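Long-range contact in putative sugar ABC transport system, substrate-binding protein (Bordetella parapertussis, PDB 5IX8), which probably binds a sugar as the periplasmic solute-binding component of an ABC transporter: residues D122-C134 with L157-A171. Sequence-based numbering, arbitrary orientation.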
loop_
_atom_site.group_PDB
_atom_site.type_symbol
_atom_site.label_atom_id
_atom_site.label_comp_id
_atom_site.label_asym_id
_atom_site.label_seq_id
_atom_site.Cartn_x
_atom_site.Cartn_y
_atom_site.Cartn_z
ATOM N N ASP A 122 3.496 -2.524 7.463
ATOM C CA ASP A 122 2.071 -2.284 7.677
ATOM C C ASP A 122 1.717 -2.143 9.159
ATOM O O ASP A 122 0.888 -1.295 9.515
ATOM C CB ASP A 122 1.253 -3.384 7.005
ATOM C CG ASP A 122 1.263 -3.236 5.484
ATOM O OD1 ASP A 122 0.663 -2.268 4.938
ATOM O OD2 ASP A 122 1.937 -4.052 4.827
ATOM N N THR A 123 2.370 -2.901 10.045
ATOM C CA THR A 123 2.113 -2.684 11.465
ATOM C C THR A 123 2.460 -1.253 11.877
ATOM O O THR A 123 1.732 -0.630 12.680
ATOM C CB THR A 123 2.907 -3.684 12.306
ATOM O OG1 THR A 123 2.570 -5.009 11.887
ATOM C CG2 THR A 123 2.551 -3.502 13.783
ATOM N N LEU A 124 3.560 -0.712 11.342
ATOM C CA LEU A 124 3.998 0.620 11.755
ATOM C C LEU A 124 3.103 1.707 11.155
ATOM O O LEU A 124 2.915 2.768 11.768
ATOM C CB LEU A 124 5.457 0.828 11.372
ATOM C CG LEU A 124 6.112 2.127 11.819
ATOM C CD1 LEU A 124 5.959 2.393 13.313
ATOM C CD2 LEU A 124 7.584 2.017 11.455
ATOM N N ILE A 125 2.521 1.450 9.980
ATOM C CA ILE A 125 1.498 2.352 9.461
ATOM C C ILE A 125 0.371 2.497 10.488
ATOM O O ILE A 125 -0.087 3.607 10.793
ATOM C CB ILE A 125 0.970 1.834 8.107
ATOM C CG1 ILE A 125 2.025 2.065 7.017
ATOM C CG2 ILE A 125 -0.337 2.542 7.757
ATOM C CD1 ILE A 125 1.604 1.560 5.665
ATOM N N GLY A 126 -0.076 1.369 11.056
ATOM C CA GLY A 126 -1.112 1.429 12.072
ATOM C C GLY A 126 -0.638 2.130 13.329
ATOM O O GLY A 126 -1.361 2.937 13.905
ATOM N N LYS A 127 0.586 1.842 13.763
ATOM C CA LYS A 127 1.127 2.510 14.949
ATOM C C LYS A 127 1.206 4.025 14.774
ATOM O O LYS A 127 0.895 4.770 15.707
ATOM C CB LYS A 127 2.509 1.941 15.271
ATOM C CG LYS A 127 2.430 0.478 15.748
ATOM C CD LYS A 127 3.718 0.097 16.411
ATOM C CE LYS A 127 3.728 -1.318 16.896
ATOM N NZ LYS A 127 4.986 -1.515 17.727
ATOM N N VAL A 128 1.644 4.513 13.606
ATOM C CA VAL A 128 1.777 5.974 13.481
ATOM C C VAL A 128 0.398 6.642 13.425
ATOM O O VAL A 128 0.225 7.770 13.914
ATOM C CB VAL A 128 2.668 6.378 12.285
ATOM C CG1 VAL A 128 4.102 5.864 12.497
ATOM C CG2 VAL A 128 2.099 5.903 10.976
ATOM N N LEU A 129 -0.611 5.959 12.887
ATOM C CA LEU A 129 -1.966 6.506 12.963
ATOM C C LEU A 129 -2.483 6.463 14.396
ATOM O O LEU A 129 -3.212 7.366 14.836
ATOM C CB LEU A 129 -2.895 5.733 12.029
ATOM C CG LEU A 129 -2.627 5.973 10.546
ATOM C CD1 LEU A 129 -3.474 5.045 9.663
ATOM C CD2 LEU A 129 -2.808 7.454 10.124
ATOM N N GLY A 130 -2.124 5.418 15.137
ATOM C CA GLY A 130 -2.434 5.393 16.557
ATOM C C GLY A 130 -1.846 6.571 17.312
ATOM O O GLY A 130 -2.509 7.166 18.175
ATOM N N LYS A 131 -0.599 6.931 17.003
ATOM C CA LYS A 131 0.001 8.083 17.664
ATOM C C LYS A 131 -0.734 9.361 17.303
ATOM O O LYS A 131 -0.976 10.213 18.169
ATOM C CB LYS A 131 1.480 8.194 17.302
ATOM C CG LYS A 131 2.151 9.469 17.890
ATOM C CD LYS A 131 3.614 9.560 17.466
ATOM C CE LYS A 131 4.220 10.948 17.687
ATOM N NZ LYS A 131 4.042 11.398 19.105
ATOM N N ALA A 132 -1.126 9.510 16.031
ATOM C CA ALA A 132 -1.894 10.696 15.647
ATOM C C ALA A 132 -3.192 10.787 16.444
ATOM O O ALA A 132 -3.563 11.864 16.932
ATOM C CB ALA A 132 -2.173 10.661 14.153
ATOM N N LEU A 133 -3.873 9.652 16.610
ATOM C CA LEU A 133 -5.087 9.594 17.410
ATOM C C LEU A 133 -4.803 10.020 18.842
ATOM O O LEU A 133 -5.462 10.916 19.394
ATOM C CB LEU A 133 -5.636 8.169 17.381
ATOM C CG LEU A 133 -6.883 7.940 18.222
ATOM C CD1 LEU A 133 -8.114 8.311 17.428
ATOM C CD2 LEU A 133 -6.959 6.482 18.666
ATOM N N CYS A 134 -3.801 9.397 19.454
ATOM C CA CYS A 134 -3.502 9.689 20.854
ATOM C C CYS A 134 -3.124 11.151 21.049
ATOM O O CYS A 134 -3.585 11.797 21.997
ATOM C CB CYS A 134 -2.388 8.769 21.341
ATOM S SG CYS A 134 -2.932 7.022 21.417
ATOM N N LEU A 157 -2.489 -6.305 9.874
ATOM C CA LEU A 157 -1.297 -5.725 10.479
ATOM C C LEU A 157 -1.525 -4.261 10.839
ATOM O O LEU A 157 -1.156 -3.815 11.937
ATOM C CB LEU A 157 -0.082 -5.860 9.545
ATOM C CG LEU A 157 0.328 -7.306 9.210
ATOM C CD1 LEU A 157 1.433 -7.301 8.175
ATOM C CD2 LEU A 157 0.794 -8.079 10.444
ATOM N N ARG A 158 -2.147 -3.501 9.933
ATOM C CA ARG A 158 -2.444 -2.100 10.236
ATOM C C ARG A 158 -3.367 -1.978 11.430
ATOM O O ARG A 158 -3.163 -1.113 12.297
ATOM C CB ARG A 158 -3.069 -1.420 9.035
ATOM C CG ARG A 158 -2.067 -1.340 7.883
ATOM C CD ARG A 158 -2.637 -0.663 6.633
ATOM N NE ARG A 158 -1.631 -0.741 5.584
ATOM C CZ ARG A 158 -1.634 -0.046 4.452
ATOM N NH1 ARG A 158 -2.581 0.864 4.207
ATOM N NH2 ARG A 158 -0.653 -0.250 3.574
ATOM N N TYR A 159 -4.408 -2.815 11.474
ATOM C CA TYR A 159 -5.308 -2.821 12.621
ATOM C C TYR A 159 -4.565 -3.143 13.913
ATOM O O TYR A 159 -4.753 -2.476 14.935
ATOM C CB TYR A 159 -6.427 -3.827 12.373
ATOM C CG TYR A 159 -7.242 -4.135 13.589
ATOM C CD1 TYR A 159 -7.984 -3.153 14.231
ATOM C CD2 TYR A 159 -7.275 -5.442 14.099
ATOM C CE1 TYR A 159 -8.731 -3.462 15.355
ATOM C CE2 TYR A 159 -8.047 -5.757 15.214
ATOM C CZ TYR A 159 -8.773 -4.755 15.832
ATOM O OH TYR A 159 -9.522 -5.078 16.949
ATOM N N GLU A 160 -3.706 -4.157 13.882
ATOM C CA GLU A 160 -2.961 -4.535 15.081
ATOM C C GLU A 160 -2.079 -3.391 15.590
ATOM O O GLU A 160 -2.022 -3.123 16.798
ATOM C CB GLU A 160 -2.117 -5.791 14.805
ATOM C CG GLU A 160 -2.984 -7.053 14.763
ATOM C CD GLU A 160 -2.268 -8.248 14.155
ATOM O OE1 GLU A 160 -1.070 -8.126 13.809
ATOM O OE2 GLU A 160 -2.910 -9.311 14.015
ATOM N N GLY A 161 -1.357 -2.718 14.684
ATOM C CA GLY A 161 -0.509 -1.615 15.119
ATOM C C GLY A 161 -1.308 -0.452 15.669
ATOM O O GLY A 161 -0.942 0.120 16.709
ATOM N N PHE A 162 -2.424 -0.108 15.001
ATOM C CA PHE A 162 -3.310 0.943 15.491
ATOM C C PHE A 162 -3.864 0.600 16.868
ATOM O O PHE A 162 -3.825 1.420 17.789
ATOM C CB PHE A 162 -4.450 1.162 14.473
ATOM C CG PHE A 162 -5.434 2.202 14.891
ATOM C CD1 PHE A 162 -5.086 3.546 14.846
ATOM C CD2 PHE A 162 -6.697 1.840 15.350
ATOM C CE1 PHE A 162 -5.970 4.524 15.244
ATOM C CE2 PHE A 162 -7.592 2.823 15.777
ATOM C CZ PHE A 162 -7.234 4.178 15.681
ATOM N N LYS A 163 -4.365 -0.634 17.033
ATOM C CA LYS A 163 -4.989 -1.005 18.303
ATOM C C LYS A 163 -3.994 -0.960 19.456
ATOM O O LYS A 163 -4.343 -0.556 20.572
ATOM C CB LYS A 163 -5.605 -2.387 18.194
ATOM C CG LYS A 163 -6.275 -2.831 19.503
ATOM C CD LYS A 163 -7.188 -4.037 19.310
ATOM C CE LYS A 163 -6.444 -5.163 18.635
ATOM N NZ LYS A 163 -7.278 -6.428 18.565
ATOM N N GLU A 164 -2.773 -1.440 19.228
ATOM C CA GLU A 164 -1.752 -1.430 20.276
ATOM C C GLU A 164 -1.532 -0.013 20.793
ATOM O O GLU A 164 -1.610 0.246 21.992
ATOM C CB GLU A 164 -0.436 -2.011 19.731
ATOM C CG GLU A 164 0.723 -1.951 20.729
ATOM C CD GLU A 164 2.032 -2.455 20.113
ATOM O OE1 GLU A 164 2.080 -3.634 19.708
ATOM O OE2 GLU A 164 3.011 -1.687 20.029
ATOM N N VAL A 165 -1.339 0.936 19.878
ATOM C CA VAL A 165 -1.000 2.283 20.303
ATOM C C VAL A 165 -2.230 2.998 20.831
ATOM O O VAL A 165 -2.163 3.683 21.861
ATOM C CB VAL A 165 -0.337 3.035 19.135
ATOM C CG1 VAL A 165 -0.176 4.506 19.473
ATOM C CG2 VAL A 165 1.025 2.404 18.819
ATOM N N ALA A 166 -3.381 2.815 20.161
ATOM C CA ALA A 166 -4.613 3.476 20.605
ATOM C C ALA A 166 -5.071 2.965 21.970
ATOM O O ALA A 166 -5.443 3.758 22.839
ATOM C CB ALA A 166 -5.714 3.284 19.570
ATOM N N SER A 167 -5.040 1.654 22.183
ATOM C CA SER A 167 -5.393 1.114 23.493
ATOM C C SER A 167 -4.487 1.649 24.587
ATOM O O SER A 167 -4.929 1.873 25.725
ATOM C CB SER A 167 -5.314 -0.413 23.465
ATOM O OG SER A 167 -6.141 -0.923 22.426
ATOM N N ALA A 168 -3.207 1.842 24.276
ATOM C CA ALA A 168 -2.268 2.242 25.309
ATOM C C ALA A 168 -2.541 3.656 25.811
ATOM O O ALA A 168 -2.172 3.979 26.942
ATOM C CB ALA A 168 -0.831 2.118 24.797
ATOM N N CYS A 169 -3.161 4.516 25.006
ATOM C CA CYS A 169 -3.488 5.850 25.492
ATOM C C CYS A 169 -4.933 5.956 25.977
ATOM O O CYS A 169 -5.401 7.057 26.271
ATOM C CB CYS A 169 -3.192 6.911 24.432
ATOM S SG CYS A 169 -4.289 7.006 22.986
ATOM N N GLY A 170 -5.641 4.842 26.086
ATOM C CA GLY A 170 -6.963 4.857 26.674
ATOM C C GLY A 170 -8.098 5.102 25.711
ATOM O O GLY A 170 -9.222 5.370 26.158
ATOM N N ALA A 171 -7.859 5.005 24.407
ATOM C CA ALA A 171 -8.964 5.119 23.476
ATOM C C ALA A 171 -9.780 3.827 23.494
ATOM O O ALA A 171 -9.269 2.742 23.803
ATOM C CB ALA A 171 -8.449 5.428 22.069
HETATM O O HOH W 1 1.373 -6.698 13.768
#
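Gly126 and Gly161 meet where two right-handed helices, 122-134 and 157-168, cross at -35° with their axes only 6.3 Å apart, a glycine-mediated close crossing on one face of a largely parallel α/β lobe of this periplasmic binding protein. With no side chain on either glycine, the backbones come into direct contact, Gly126 C against Gly161 C, and CA-H groups face carbonyls, as where Gly161 CA lies 3.5 Å from Thr123 O.

Arg158 shows how a long, straight side chain serves the N-terminal end of the pair. CB lies near Asp122 O, and a chi1 of -66°, with CG anti to the carbonyl carbon, brings CG to 3.4 Å from that oxygen; CD then passes Ile125 CG2, and NE and NH2 both donate to Asp122 OD1, each at 2.8 Å. The acceptor lies in the guanidinium plane, while Ile125 CD1 rests over one face. NH1 turns to Pro207 O and NH2 also to Glu252 OE1, a second salt bridge; the two carboxylates would largely offset this buried charge.

Farther along, the flat ring of Phe162 is a knob among Gly126, Leu129, Gly130 and Leu133, its CD1 3.5 Å from Gly130 N; it also stacks on Phe205. Val165, branched and compact, fits the next hole, CG1 against Gly130 C. On the outer side, extended Lys127 and exposed Glu164 form a salt bridge, NZ to OE2. Finally a disulfide ties Cys134 to Cys169, just past the other helix: SG to SG, 2.1 Å, chi3 -81°.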